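Local atomic coordinates of immunoreactive 84kD antigen PG93 (Porphyromonas gingivalis, PDB entry 5M11), a protein that serves as an essential bacterial surface component of the type-IX secretion system and binds calcium and zinc ions. Residues D382-F387 and F398-A403. Numbering follows the deposited sequence.
Sequences DPDHFF and FKDGKA. With ZN (zinc ion), chain D.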
ATOM      1  N   ASP A 382      -1.988 -26.118 -13.036  1.00 72.54           N
ATOM      2  CA  ASP A 382      -1.200 -25.294 -13.962  1.00 72.02           C
ATOM      3  C   ASP A 382      -1.071 -23.839 -13.415  1.00 72.39           C
ATOM      4  O   ASP A 382      -1.930 -23.001 -13.681  1.00 70.83           O
ATOM      5  CB  ASP A 382      -1.779 -25.347 -15.395  1.00 74.80           C
ATOM      6  CG  ASP A 382      -0.828 -24.955 -16.522  1.00 89.12           C
ATOM      7  OD1 ASP A 382      -1.231 -25.051 -17.708  1.00 92.72           O
ATOM      8  OD2 ASP A 382       0.309 -24.523 -16.228  1.00 93.12           O
ATOM      9  N   PRO A 383       0.000 -23.532 -12.636  1.00 68.34           N
ATOM     10  CA  PRO A 383       0.167 -22.167 -12.097  1.00 66.70           C
ATOM     11  C   PRO A 383       0.228 -21.062 -13.141  1.00 70.83           C
ATOM     12  O   PRO A 383      -0.244 -19.965 -12.850  1.00 69.19           O
ATOM     13  CB  PRO A 383       1.512 -22.230 -11.355  1.00 68.73           C
ATOM     14  CG  PRO A 383       2.204 -23.432 -11.886  1.00 75.22           C
ATOM     15  CD  PRO A 383       1.110 -24.404 -12.205  1.00 71.19           C
ATOM     16  N   ASP A 384       0.822 -21.332 -14.328  1.00 69.65           N
ATOM     17  CA  ASP A 384       0.950 -20.319 -15.369  1.00 70.90           C
ATOM     18  C   ASP A 384      -0.335 -20.178 -16.178  1.00 73.19           C
ATOM     19  O   ASP A 384      -0.415 -19.290 -17.015  1.00 73.87           O
ATOM     20  CB  ASP A 384       2.178 -20.529 -16.280  1.00 76.17           C
ATOM     21  CG  ASP A 384       2.517 -21.956 -16.664  1.00 97.75           C
ATOM     22  OD1 ASP A 384       3.545 -22.478 -16.159  1.00 99.31           O
ATOM     23  OD2 ASP A 384       1.815 -22.520 -17.547  1.00109.73           O
ATOM     24  N   HIS A 385      -1.356 -20.982 -15.875  1.00 68.83           N
ATOM     25  CA  HIS A 385      -2.652 -20.919 -16.538  1.00 68.92           C
ATOM     26  C   HIS A 385      -3.666 -20.300 -15.586  1.00 66.84           C
ATOM     27  O   HIS A 385      -4.138 -20.952 -14.650  1.00 66.17           O
ATOM     28  CB  HIS A 385      -3.103 -22.309 -17.037  1.00 71.75           C
ATOM     29  CG  HIS A 385      -4.305 -22.301 -17.944  1.00 76.98           C
ATOM     30  ND1 HIS A 385      -5.283 -23.292 -17.856  1.00 79.26           N
ATOM     31  CD2 HIS A 385      -4.643 -21.443 -18.939  1.00 79.89           C
ATOM     32  CE1 HIS A 385      -6.179 -22.992 -18.784  1.00 79.43           C
ATOM     33  NE2 HIS A 385      -5.837 -21.891 -19.461  1.00 80.31           N
ATOM     34  N   PHE A 386      -3.959 -19.016 -15.802  1.00 58.72           N
ATOM     35  CA  PHE A 386      -4.921 -18.281 -14.995  1.00 55.08           C
ATOM     36  C   PHE A 386      -5.731 -17.352 -15.880  1.00 59.40           C
ATOM     37  O   PHE A 386      -5.291 -17.007 -16.976  1.00 60.56           O
ATOM     38  CB  PHE A 386      -4.238 -17.504 -13.839  1.00 54.50           C
ATOM     39  CG  PHE A 386      -3.205 -16.473 -14.241  1.00 54.94           C
ATOM     40  CD1 PHE A 386      -3.560 -15.143 -14.422  1.00 56.96           C
ATOM     41  CD2 PHE A 386      -1.869 -16.829 -14.408  1.00 55.57           C
ATOM     42  CE1 PHE A 386      -2.603 -14.190 -14.781  1.00 58.35           C
ATOM     43  CE2 PHE A 386      -0.915 -15.880 -14.779  1.00 58.53           C
ATOM     44  CZ  PHE A 386      -1.284 -14.564 -14.951  1.00 57.27           C
ATOM     45  N   PHE A 387      -6.916 -16.956 -15.392  1.00 55.52           N
ATOM     46  CA  PHE A 387      -7.840 -16.036 -16.049  1.00 56.42           C
ATOM     47  C   PHE A 387      -7.957 -14.735 -15.253  1.00 60.85           C
ATOM     48  O   PHE A 387      -7.760 -14.724 -14.023  1.00 59.34           O
ATOM     49  CB  PHE A 387      -9.229 -16.677 -16.233  1.00 58.28           C
ATOM     50  CG  PHE A 387      -9.348 -17.614 -17.414  1.00 60.94           C
ATOM     51  CD1 PHE A 387      -9.765 -17.144 -18.658  1.00 66.28           C
ATOM     52  CD2 PHE A 387      -9.054 -18.964 -17.283  1.00 61.76           C
ATOM     53  CE1 PHE A 387      -9.870 -18.010 -19.752  1.00 68.09           C
ATOM     54  CE2 PHE A 387      -9.143 -19.824 -18.379  1.00 66.10           C
ATOM     55  CZ  PHE A 387      -9.562 -19.345 -19.601  1.00 66.17           C
ATOM     56  N   PHE A 398      -4.375 -16.025 -19.500  1.00 62.06           N
ATOM     57  CA  PHE A 398      -2.925 -15.974 -19.403  1.00 61.95           C
ATOM     58  C   PHE A 398      -2.410 -17.399 -19.429  1.00 66.65           C
ATOM     59  O   PHE A 398      -3.062 -18.298 -18.882  1.00 64.65           O
ATOM     60  CB  PHE A 398      -2.481 -15.210 -18.162  1.00 61.88           C
ATOM     61  CG  PHE A 398      -2.728 -13.721 -18.269  1.00 63.91           C
ATOM     62  CD1 PHE A 398      -1.719 -12.858 -18.677  1.00 67.73           C
ATOM     63  CD2 PHE A 398      -3.979 -13.181 -17.975  1.00 64.80           C
ATOM     64  CE1 PHE A 398      -1.956 -11.485 -18.792  1.00 69.23           C
ATOM     65  CE2 PHE A 398      -4.215 -11.809 -18.102  1.00 67.80           C
ATOM     66  CZ  PHE A 398      -3.201 -10.970 -18.500  1.00 67.13           C
ATOM     67  N   LYS A 399      -1.309 -17.627 -20.167  1.00 65.70           N
ATOM     68  CA  LYS A 399      -0.709 -18.948 -20.323  1.00 66.40           C
ATOM     69  C   LYS A 399       0.797 -18.812 -20.624  1.00 75.41           C
ATOM     70  O   LYS A 399       1.196 -18.152 -21.601  1.00 77.81           O
ATOM     71  CB  LYS A 399      -1.452 -19.746 -21.414  1.00 69.44           C
ATOM     72  CG  LYS A 399      -1.028 -21.206 -21.593  1.00 88.57           C
ATOM     73  CD  LYS A 399      -1.762 -22.188 -20.690  1.00100.96           C
ATOM     74  CE  LYS A 399      -1.304 -23.615 -20.894  1.00115.30           C
ATOM     75  NZ  LYS A 399       0.060 -23.864 -20.348  1.00123.46           N
ATOM     76  N   ASP A 400       1.624 -19.433 -19.752  1.00 72.33           N
ATOM     77  CA  ASP A 400       3.089 -19.482 -19.824  1.00 74.42           C
ATOM     78  C   ASP A 400       3.757 -18.083 -19.980  1.00 79.17           C
ATOM     79  O   ASP A 400       4.634 -17.893 -20.830  1.00 80.80           O
ATOM     80  CB  ASP A 400       3.560 -20.453 -20.929  1.00 79.38           C
ATOM     81  CG  ASP A 400       3.507 -21.902 -20.488  1.00 95.26           C
ATOM     82  OD1 ASP A 400       2.520 -22.588 -20.826  1.00 97.20           O
ATOM     83  OD2 ASP A 400       4.434 -22.341 -19.765  1.00102.14           O
ATOM     84  N   GLY A 401       3.357 -17.148 -19.114  1.00 74.05           N
ATOM     85  CA  GLY A 401       3.925 -15.802 -19.031  1.00 74.03           C
ATOM     86  C   GLY A 401       3.542 -14.793 -20.094  1.00 77.75           C
ATOM     87  O   GLY A 401       4.254 -13.794 -20.276  1.00 78.21           O
ATOM     88  N   LYS A 402       2.408 -15.031 -20.782  1.00 73.14           N
ATOM     89  CA  LYS A 402       1.883 -14.161 -21.841  1.00 74.72           C
ATOM     90  C   LYS A 402       0.360 -14.231 -21.873  1.00 76.66           C
ATOM     91  O   LYS A 402      -0.205 -15.236 -21.434  1.00 75.58           O
ATOM     92  CB  LYS A 402       2.455 -14.573 -23.221  1.00 80.49           C
ATOM     93  CG  LYS A 402       3.917 -14.199 -23.480  1.00 92.09           C
ATOM     94  CD  LYS A 402       4.425 -14.744 -24.801  1.00105.10           C
ATOM     95  CE  LYS A 402       5.916 -14.551 -24.958  1.00121.08           C
ATOM     96  NZ  LYS A 402       6.381 -14.934 -26.320  1.00133.04           N
ATOM     97  N   ALA A 403      -0.310 -13.183 -22.394  1.00 72.36           N
ATOM     98  CA  ALA A 403      -1.774 -13.186 -22.504  1.00 70.80           C
ATOM     99  C   ALA A 403      -2.146 -13.824 -23.814  1.00 75.59           C
ATOM    100  O   ALA A 403      -1.959 -13.217 -24.870  1.00 78.87           O
ATOM    101  CB  ALA A 403      -2.330 -11.772 -22.411  1.00 72.13           C
TER
HETATM  102 ZN    ZN D 803       0.632 -24.120 -18.343  1.00106.34          ZN
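At the open end of the beta hairpin 386-390/394-399, the two middle strands of a four-stranded antiparallel beta-propeller blade, a zinc ion ties the approach to one strand to the end of the other. D382 offers both carboxylate oxygens as a bidentate ligand, each of OD1 and OD2 2.2 Å from ZN. A type I turn then runs from D382 to H385. D384 holds CG in the crowded position between N and carbonyl carbon (chi1 39°), and its OD2 binds the metal at 2.1 Å. K399, the third protein ligand, supplies the fourth donor atom from across the hairpin: its chain bends at chi2 and chi4 and places NZ 2.1 Å from ZN. A lysine amine must be neutral to donate a lone pair, so the ion probably lowers its pKa. D400 lies alongside D384, carboxylates 38° apart; its OD1 is 2.8 Å from K399 NZ, in salt-bridge range although the metal-bound amine is probably neutral. The zinc charge probably offsets the repulsion between the two acids. Here the backbones are joined weakly, D400 N to D384 O. The H385 imidazole is held by E397 through NE2, while its CD2 edge meets F398 O and the CD methylene of K399 crosses it obliquely. F386 forms the antiparallel hydrogen-bonded pair with F398, both rings on the sheet face away from the zinc. F398 N reaches F386 O at 2.9 Å, nearly along the C=O axis; F386 N lies 3.3 Å from F398 O, above the carbonyl plane. The rings are nearly parallel (6°) but slid apart, so F398 CB rather than its ring covers F386, 3.6 Å from the F386 ring centroid.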